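Side-chain contacts in enolase (alpha proteobacterium BAL199, PDB 3UGV), which probably catalyses magnesium-dependent chemistry on a carboxylate substrate, as a member of the mandelate racemase branch of the enolase superfamily: residues L42-T47 and A175-E180; A160-G165 and K182-G187; G192-M197 and W345-S350. All coordinates share one frame; numbering follows the deposited sequence.

Interaction 1 (L42-T47 and A175-E180); sequences LQRPVT and AAEAVE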
loop_
_atom_site.group_PDB
_atom_site.type_symbol
_atom_site.label_atom_id
_atom_site.label_comp_id
_atom_site.label_asym_id
_atom_site.label_seq_id
_atom_site.Cartn_x
_atom_site.Cartn_y
_atom_site.Cartn_z
ATOM N N LEU F 42 43.931 -20.184 11.679
ATOM C CA LEU F 42 42.789 -21.080 11.450
ATOM C C LEU F 42 43.202 -22.473 10.962
ATOM O O LEU F 42 44.144 -22.615 10.179
ATOM C CB LEU F 42 41.803 -20.467 10.448
ATOM C CG LEU F 42 41.066 -19.181 10.825
ATOM C CD1 LEU F 42 40.376 -18.600 9.583
ATOM C CD2 LEU F 42 40.072 -19.441 11.949
ATOM N N GLN F 43 42.485 -23.493 11.423
ATOM C CA GLN F 43 42.714 -24.863 10.977
ATOM C C GLN F 43 42.439 -24.985 9.482
ATOM O O GLN F 43 43.251 -25.527 8.727
ATOM C CB GLN F 43 41.834 -25.846 11.759
ATOM C CG GLN F 43 41.853 -27.259 11.183
ATOM C CD GLN F 43 41.183 -28.291 12.084
ATOM O OE1 GLN F 43 40.662 -27.961 13.149
ATOM N NE2 GLN F 43 41.200 -29.554 11.652
ATOM N N ARG F 44 41.286 -24.480 9.057
ATOM C CA ARG F 44 40.944 -24.461 7.641
ATOM C C ARG F 44 40.826 -23.003 7.196
ATOM O O ARG F 44 39.898 -22.299 7.598
ATOM C CB ARG F 44 39.630 -25.218 7.395
ATOM C CG ARG F 44 39.582 -26.613 8.013
ATOM C CD ARG F 44 38.200 -27.248 7.878
ATOM N NE ARG F 44 38.199 -28.653 8.283
ATOM C CZ ARG F 44 37.947 -29.084 9.519
ATOM N NH1 ARG F 44 37.666 -28.227 10.495
ATOM N NH2 ARG F 44 37.975 -30.380 9.780
ATOM N N PRO F 45 41.774 -22.536 6.369
ATOM C CA PRO F 45 41.781 -21.116 5.996
ATOM C C PRO F 45 40.555 -20.695 5.173
ATOM O O PRO F 45 40.125 -21.419 4.273
ATOM C CB PRO F 45 43.064 -20.978 5.166
ATOM C CG PRO F 45 43.306 -22.349 4.624
ATOM C CD PRO F 45 42.857 -23.287 5.712
ATOM N N VAL F 46 40.001 -19.530 5.500
ATOM C CA VAL F 46 38.940 -18.922 4.706
ATOM C C VAL F 46 39.416 -18.783 3.258
ATOM O O VAL F 46 40.399 -18.101 2.987
ATOM C CB VAL F 46 38.558 -17.525 5.255
ATOM C CG1 VAL F 46 37.516 -16.868 4.362
ATOM C CG2 VAL F 46 38.074 -17.612 6.711
ATOM N N THR F 47 38.736 -19.446 2.330
ATOM C CA THR F 47 39.115 -19.380 0.919
ATOM C C THR F 47 37.967 -18.821 0.081
ATOM O O THR F 47 37.064 -19.557 -0.330
ATOM C CB THR F 47 39.544 -20.763 0.366
ATOM O OG1 THR F 47 40.661 -21.259 1.115
ATOM C CG2 THR F 47 39.924 -20.667 -1.113
ATOM N N ALA F 175 33.713 -31.944 -1.017
ATOM C CA ALA F 175 32.948 -33.118 -0.614
ATOM C C ALA F 175 33.698 -33.930 0.440
ATOM O O ALA F 175 33.098 -34.434 1.384
ATOM C CB ALA F 175 32.601 -33.978 -1.816
ATOM N N ALA F 176 35.014 -34.049 0.294
ATOM C CA ALA F 176 35.795 -34.811 1.269
ATOM C C ALA F 176 35.767 -34.113 2.622
ATOM O O ALA F 176 35.634 -34.752 3.656
ATOM C CB ALA F 176 37.220 -34.991 0.799
ATOM N N GLU F 177 35.863 -32.790 2.598
ATOM C CA GLU F 177 35.834 -32.008 3.814
ATOM C C GLU F 177 34.457 -32.060 4.474
ATOM O O GLU F 177 34.347 -32.024 5.699
ATOM C CB GLU F 177 36.226 -30.573 3.509
ATOM C CG GLU F 177 36.197 -29.678 4.723
ATOM C CD GLU F 177 36.965 -28.387 4.508
ATOM O OE1 GLU F 177 38.215 -28.421 4.608
ATOM O OE2 GLU F 177 36.324 -27.343 4.236
ATOM N N ALA F 178 33.407 -32.146 3.662
ATOM C CA ALA F 178 32.055 -32.274 4.197
ATOM C C ALA F 178 31.912 -33.527 5.087
ATOM O O ALA F 178 31.291 -33.469 6.159
ATOM C CB ALA F 178 31.037 -32.287 3.072
ATOM N N VAL F 179 32.493 -34.647 4.652
ATOM C CA VAL F 179 32.474 -35.875 5.458
ATOM C C VAL F 179 33.105 -35.621 6.839
ATOM O O VAL F 179 32.545 -36.021 7.860
ATOM C CB VAL F 179 33.164 -37.089 4.741
ATOM C CG1 VAL F 179 33.147 -38.354 5.629
ATOM C CG2 VAL F 179 32.516 -37.380 3.388
ATOM N N GLU F 180 34.261 -34.953 6.856
ATOM C CA GLU F 180 34.934 -34.554 8.101
ATOM C C GLU F 180 34.035 -33.659 8.958
ATOM O O GLU F 180 33.760 -33.978 10.112
ATOM C CB GLU F 180 36.227 -33.780 7.823
ATOM C CG GLU F 180 37.462 -34.566 7.391
ATOM C CD GLU F 180 38.659 -33.626 7.121
ATOM O OE1 GLU F 180 39.343 -33.212 8.087
ATOM O OE2 GLU F 180 38.904 -33.279 5.941
HETATM O O HOH W 1 39.585 -30.192 6.312
#
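Glu-177 is the first residue of helix 171-183 to meet Arg-44, and it does so mainly alongside the last carbon of the arginine's aliphatic chain, next to the guanidinium. The two side chains run past each other in opposite directions, which brings Glu-177 OE1 to 3.5 Å from Arg-44 CD. The ion pair itself is long, with Arg-44 NE 3.7 Å from Glu-177 OE1, and the carboxylate stands almost perpendicular to the guanidinium (81° between planes). With CG anti to the backbone N (chi1 179°), the glutamate reaches out toward the loop after the first barrel strand, where OE2 accepts from Leu-166 N and OE1 pairs with Lys-169. Arg-44 sits where strand 30-47 turns a corner, so this salt-bridge network joins the N-terminal capping domain of the enolase superfamily to the first helix of the barrel domain. One turn further along the helix, Glu-180 completes the network from the outer, solvent-exposed side. Its OE1 lies near the guanidinium plane, 3.6 Å from Arg-44 NH2. A water fills the angle between the three groups: it accepts from Arg-44 NE at 2.9 Å, donates to Glu-177 OE1 at 2.8 Å and reaches Glu-180 OE2 at 3.2 Å, thereby bridging what the direct Arg-44 to Glu-177 pair spans only loosely. Gln-43 NE2 lies over one face of the guanidinium, offset toward its rim.

Interaction 2 (A160-G165 and K182-G187); sequences AYNSNG and KAEGQG
Glu-184 OE1 is gripped by two asparagine amides at once, Asn-162 ND2 and Asn-164 ND2, each 2.9 Å from it. The two donors use different parts of the oxygen. Asn-162 ND2 comes in along the anti lone pair, the one pointing away from OE2, in a nearly straight bond (N-H...O 170°) with amide and carboxylate close to coplanar. Asn-164 ND2 arrives on the syn side and somewhat out of the carboxylate plane, in a more bent bond (151°); its amide is turned well away from the carboxylate. Glu-184 reaches both because its chain is extended beyond CG.

In the next shell, each amide oxygen has a partner of its own. Asn-162 OD1 accepts from Asn-164 N at 2.8 Å, closing an Asx turn that fixes which way round the amide lies and so points ND2 at the glutamate; Leu-181 O is a second acceptor for that same ND2. Asn-164 OD1 takes a bond from Ser-350 N. The second oxygen, Glu-184 OE2, has a long, weak ion pair with Arg-44. Glu-184 itself is set by the chain leaving helix 171-183, where a type I turn runs from Ala-183 to Gln-186 and Gln-186 adopts a positive phi.

The backbone of Asn-162 bonds to Gly-192 and Lys-194 of the next parallel strand, so the contact lies within a beta-alpha-beta crossover, pinning the end of its helix to the C-terminal end of its first strand, as befits the opening unit of the enolase-superfamily barrel.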
loop_
_atom_site.group_PDB
_atom_site.type_symbol
_atom_site.label_atom_id
_atom_site.label_comp_id
_atom_site.label_asym_id
_atom_site.label_seq_id
_atom_site.Cartn_x
_atom_site.Cartn_y
_atom_site.Cartn_z
ATOM N N ALA F 160 22.704 -27.576 15.996
ATOM C CA ALA F 160 23.646 -26.688 15.324
ATOM C C ALA F 160 23.986 -27.201 13.942
ATOM O O ALA F 160 23.666 -28.331 13.587
ATOM C CB ALA F 160 24.911 -26.513 16.155
ATOM N N TYR F 161 24.622 -26.353 13.152
ATOM C CA TYR F 161 25.145 -26.762 11.862
ATOM C C TYR F 161 26.586 -26.312 11.808
ATOM O O TYR F 161 26.977 -25.351 12.483
ATOM C CB TYR F 161 24.328 -26.155 10.710
ATOM C CG TYR F 161 24.427 -24.633 10.560
ATOM C CD1 TYR F 161 25.350 -24.065 9.702
ATOM C CD2 TYR F 161 23.573 -23.780 11.255
ATOM C CE1 TYR F 161 25.432 -22.693 9.553
ATOM C CE2 TYR F 161 23.642 -22.417 11.105
ATOM C CZ TYR F 161 24.578 -21.881 10.250
ATOM O OH TYR F 161 24.674 -20.537 10.090
ATOM N N ASN F 162 27.378 -27.002 11.006
ATOM C CA ASN F 162 28.815 -26.807 11.029
ATOM C C ASN F 162 29.269 -25.799 9.968
ATOM O O ASN F 162 29.238 -26.093 8.768
ATOM C CB ASN F 162 29.508 -28.172 10.830
ATOM C CG ASN F 162 31.005 -28.124 11.102
ATOM O OD1 ASN F 162 31.643 -27.067 11.033
ATOM N ND2 ASN F 162 31.576 -29.283 11.404
ATOM N N SER F 163 29.707 -24.616 10.396
ATOM C CA SER F 163 30.251 -23.663 9.434
ATOM C C SER F 163 31.778 -23.579 9.390
ATOM O O SER F 163 32.328 -22.597 8.892
ATOM C CB SER F 163 29.609 -22.267 9.571
ATOM O OG SER F 163 29.939 -21.644 10.789
ATOM N N ASN F 164 32.463 -24.613 9.874
ATOM C CA ASN F 164 33.928 -24.587 9.886
ATOM C C ASN F 164 34.601 -24.385 8.522
ATOM O O ASN F 164 35.706 -23.848 8.458
ATOM C CB ASN F 164 34.494 -25.850 10.515
ATOM C CG ASN F 164 34.804 -25.691 11.989
ATOM O OD1 ASN F 164 34.883 -24.576 12.521
ATOM N ND2 ASN F 164 35.004 -26.820 12.660
ATOM N N GLY F 165 33.959 -24.825 7.440
ATOM C CA GLY F 165 34.614 -24.802 6.138
ATOM C C GLY F 165 33.721 -24.856 4.907
ATOM O O GLY F 165 32.770 -24.095 4.786
ATOM N N LYS F 182 30.844 -33.091 8.976
ATOM C CA LYS F 182 29.674 -33.783 9.528
ATOM C C LYS F 182 30.051 -34.540 10.787
ATOM O O LYS F 182 29.376 -34.428 11.804
ATOM C CB LYS F 182 29.059 -34.751 8.520
ATOM C CG LYS F 182 27.713 -35.323 8.954
ATOM C CD LYS F 182 27.077 -36.110 7.815
ATOM C CE LYS F 182 25.860 -36.927 8.258
ATOM N NZ LYS F 182 24.801 -36.103 8.914
ATOM N N ALA F 183 31.137 -35.309 10.695
ATOM C CA ALA F 183 31.612 -36.160 11.787
ATOM C C ALA F 183 32.041 -35.377 13.018
ATOM O O ALA F 183 32.029 -35.916 14.127
ATOM C CB ALA F 183 32.762 -37.053 11.314
ATOM N N GLU F 184 32.427 -34.115 12.824
ATOM C CA GLU F 184 32.767 -33.264 13.949
ATOM C C GLU F 184 31.584 -33.114 14.891
ATOM O O GLU F 184 31.762 -32.771 16.050
ATOM C CB GLU F 184 33.241 -31.894 13.484
ATOM C CG GLU F 184 34.690 -31.857 13.029
ATOM C CD GLU F 184 35.175 -30.437 12.749
ATOM O OE1 GLU F 184 34.396 -29.645 12.168
ATOM O OE2 GLU F 184 36.329 -30.112 13.120
ATOM N N GLY F 185 30.377 -33.375 14.397
ATOM C CA GLY F 185 29.182 -33.222 15.212
ATOM C C GLY F 185 29.057 -34.245 16.332
ATOM O O GLY F 185 28.269 -34.056 17.268
ATOM N N GLN F 186 29.843 -35.322 16.235
ATOM C CA GLN F 186 29.771 -36.461 17.168
ATOM C C GLN F 186 28.519 -37.300 16.952
ATOM O O GLN F 186 27.506 -36.810 16.455
ATOM C CB GLN F 186 29.867 -36.027 18.640
ATOM C CG GLN F 186 31.165 -35.313 19.010
ATOM C CD GLN F 186 32.406 -36.126 18.651
ATOM O OE1 GLN F 186 32.673 -37.174 19.246
ATOM N NE2 GLN F 186 33.162 -35.651 17.666
ATOM N N GLY F 187 28.598 -38.573 17.320
ATOM C CA GLY F 187 27.452 -39.447 17.244
ATOM C C GLY F 187 26.967 -39.593 15.822
ATOM O O GLY F 187 27.714 -40.023 14.937
#

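Interaction 3 (G192-M197 and W345-S350); sequences GLKLRM and WLEWQS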
loop_
_atom_site.group_PDB
_atom_site.type_symbol
_atom_site.label_atom_id
_atom_site.label_comp_id
_atom_site.label_asym_id
_atom_site.label_seq_id
_atom_site.Cartn_x
_atom_site.Cartn_y
_atom_site.Cartn_z
ATOM N N GLY F 192 23.357 -30.381 9.590
ATOM C CA GLY F 192 23.453 -29.333 8.591
ATOM C C GLY F 192 24.878 -28.827 8.474
ATOM O O GLY F 192 25.640 -28.866 9.430
ATOM N N LEU F 193 25.233 -28.360 7.285
ATOM C CA LEU F 193 26.577 -27.872 6.990
ATOM C C LEU F 193 26.387 -26.538 6.287
ATOM O O LEU F 193 25.469 -26.405 5.488
ATOM C CB LEU F 193 27.282 -28.839 6.024
ATOM C CG LEU F 193 27.513 -30.270 6.511
ATOM C CD1 LEU F 193 28.091 -31.119 5.404
ATOM C CD2 LEU F 193 28.454 -30.268 7.706
ATOM N N LYS F 194 27.228 -25.551 6.568
ATOM C CA LYS F 194 27.236 -24.359 5.725
ATOM C C LYS F 194 28.135 -24.555 4.512
ATOM O O LYS F 194 29.310 -24.886 4.640
ATOM C CB LYS F 194 27.670 -23.106 6.486
ATOM C CG LYS F 194 27.743 -21.880 5.562
ATOM C CD LYS F 194 27.627 -20.600 6.328
ATOM C CE LYS F 194 26.192 -20.333 6.707
ATOM N NZ LYS F 194 26.139 -19.238 7.705
ATOM N N LEU F 195 27.577 -24.316 3.333
ATOM C CA LEU F 195 28.310 -24.458 2.088
ATOM C C LEU F 195 28.490 -23.074 1.439
ATOM O O LEU F 195 27.513 -22.369 1.186
ATOM C CB LEU F 195 27.543 -25.406 1.156
ATOM C CG LEU F 195 28.103 -25.618 -0.242
ATOM C CD1 LEU F 195 29.439 -26.304 -0.125
ATOM C CD2 LEU F 195 27.150 -26.423 -1.097
ATOM N N ARG F 196 29.733 -22.671 1.182
ATOM C CA ARG F 196 29.954 -21.371 0.554
ATOM C C ARG F 196 29.869 -21.472 -0.967
ATOM O O ARG F 196 30.336 -22.442 -1.572
ATOM C CB ARG F 196 31.287 -20.755 0.977
ATOM C CG ARG F 196 31.257 -20.038 2.326
ATOM C CD ARG F 196 31.375 -20.976 3.534
ATOM N NE ARG F 196 31.228 -20.240 4.794
ATOM C CZ ARG F 196 31.564 -20.712 5.995
ATOM N NH1 ARG F 196 32.074 -21.932 6.101
ATOM N NH2 ARG F 196 31.396 -19.966 7.092
ATOM N N MET F 197 29.252 -20.470 -1.577
ATOM C CA MET F 197 29.135 -20.407 -3.030
ATOM C C MET F 197 29.620 -19.052 -3.552
ATOM O O MET F 197 29.815 -18.100 -2.787
ATOM C CB MET F 197 27.690 -20.647 -3.473
ATOM C CG MET F 197 27.206 -22.107 -3.308
ATOM S SD MET F 197 25.759 -22.455 -4.356
ATOM C CE MET F 197 25.484 -24.193 -4.038
ATOM N N TRP F 345 18.394 -22.396 14.077
ATOM C CA TRP F 345 19.682 -23.099 14.042
ATOM C C TRP F 345 20.761 -22.300 14.752
ATOM O O TRP F 345 20.763 -21.059 14.726
ATOM C CB TRP F 345 20.169 -23.316 12.606
ATOM C CG TRP F 345 19.421 -24.313 11.764
ATOM C CD1 TRP F 345 18.340 -24.063 10.970
ATOM C CD2 TRP F 345 19.749 -25.698 11.569
ATOM N NE1 TRP F 345 17.967 -25.202 10.305
ATOM C CE2 TRP F 345 18.811 -26.224 10.656
ATOM C CE3 TRP F 345 20.731 -26.549 12.093
ATOM C CZ2 TRP F 345 18.828 -27.569 10.249
ATOM C CZ3 TRP F 345 20.750 -27.886 11.682
ATOM C CH2 TRP F 345 19.810 -28.375 10.767
ATOM N N LEU F 346 21.704 -23.018 15.352
ATOM C CA LEU F 346 22.897 -22.409 15.925
ATOM C C LEU F 346 24.079 -22.591 14.975
ATOM O O LEU F 346 24.394 -23.711 14.583
ATOM C CB LEU F 346 23.226 -23.056 17.267
ATOM C CG LEU F 346 24.451 -22.420 17.926
ATOM C CD1 LEU F 346 24.143 -21.961 19.330
ATOM C CD2 LEU F 346 25.634 -23.357 17.901
ATOM N N GLU F 347 24.734 -21.502 14.591
ATOM C CA GLU F 347 25.905 -21.643 13.742
ATOM C C GLU F 347 27.091 -22.064 14.590
ATOM O O GLU F 347 27.434 -21.377 15.549
ATOM C CB GLU F 347 26.241 -20.338 13.025
ATOM C CG GLU F 347 27.412 -20.483 12.063
ATOM C CD GLU F 347 27.809 -19.169 11.418
ATOM O OE1 GLU F 347 27.786 -19.072 10.165
ATOM O OE2 GLU F 347 28.142 -18.230 12.169
ATOM N N TRP F 348 27.729 -23.179 14.235
ATOM C CA TRP F 348 28.867 -23.651 15.011
ATOM C C TRP F 348 30.157 -23.621 14.215
ATOM O O TRP F 348 30.189 -24.009 13.048
ATOM C CB TRP F 348 28.618 -25.055 15.576
ATOM C CG TRP F 348 29.763 -25.614 16.411
ATOM C CD1 TRP F 348 29.927 -25.490 17.768
ATOM C CD2 TRP F 348 30.891 -26.378 15.944
ATOM N NE1 TRP F 348 31.080 -26.131 18.168
ATOM C CE2 TRP F 348 31.689 -26.683 17.071
ATOM C CE3 TRP F 348 31.302 -26.836 14.688
ATOM C CZ2 TRP F 348 32.874 -27.418 16.974
ATOM C CZ3 TRP F 348 32.481 -27.576 14.597
ATOM C CH2 TRP F 348 33.253 -27.851 15.731
ATOM N N GLN F 349 31.219 -23.157 14.866
ATOM C CA GLN F 349 32.570 -23.220 14.317
ATOM C C GLN F 349 33.529 -23.317 15.497
ATOM O O GLN F 349 33.168 -22.959 16.614
ATOM C CB GLN F 349 32.876 -21.993 13.453
ATOM C CG GLN F 349 33.098 -20.711 14.243
ATOM C CD GLN F 349 31.813 -20.096 14.766
ATOM O OE1 GLN F 349 30.747 -20.192 14.140
ATOM N NE2 GLN F 349 31.905 -19.455 15.925
ATOM N N SER F 350 34.734 -23.824 15.268
ATOM C CA SER F 350 35.702 -23.970 16.361
ATOM C C SER F 350 36.903 -23.021 16.227
ATOM O O SER F 350 37.976 -23.262 16.780
ATOM C CB SER F 350 36.158 -25.429 16.499
ATOM O OG SER F 350 36.636 -25.934 15.270
#
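The charged contact joins Lys-194 to Glu-347, with NZ donating to OE1 at 3.0 Å in a salt bridge. NZ meets OE1 on the anti side, 29° out of the carboxylate plane. The lysine chain bends at chi3 (-78°), which turns NZ across to a glutamate that is itself extended from its backbone. NZ also forms a salt bridge with Glu-251, a magnesium ligand, and the Lys-194 side chain comes within about 4 Å of a bound magnesium ion. A leucine at this position would probably leave Glu-347 OE1 without its salt-bridge partner and take one from Glu-251.

Among the hydrogen bonds, Tyr-161 OH joins NZ, while Glu-347 OE2 accepts from Leu-328 N, so both oxygens of the glutamate are engaged. Trp-345 NE1 donates to Glu-248. Strands 192-196 and 346-348 flank strand 157-162 in the barrel, and their side chains meet across it: the CA atoms of Lys-194 and Glu-347 are 8.6 Å apart. Lys-194 and Arg-196, separated by one residue, fall on the strand that carries the Lys-X-Lys motif in mandelate racemase, consistent with a place in the active site.

The remaining contacts are van der Waals. Lys-194 CD lies 3.6 Å above one face of the Arg-196 guanidinium, toward its rim. At the start of the strand Trp-345 CZ3 approaches Gly-192 N at 4.2 Å.

In the fold
From the N terminus, the chain passes the corner of strand 30-47 and runs through the rest of the capping domain and the first barrel strand before helix 171-183 closes the long loop of interaction 1. Interaction 2 opens at 160-165, within that loop, and closes beyond it at 182-187, so the two cross; both use helix 171-183, and they touch where Glu-177 OE2 packs on Gly-165 CA. Interaction 3 follows in series, its loop from 192-197 to 345-350 taking in most of the barrel. It joins interaction 2 through Arg-196, which reaches the carbonyl of Gly-165, and through strand 346-348 beside strand 157-162. Together the contacts tie capping domain, first barrel helix and three neighbouring barrel strands.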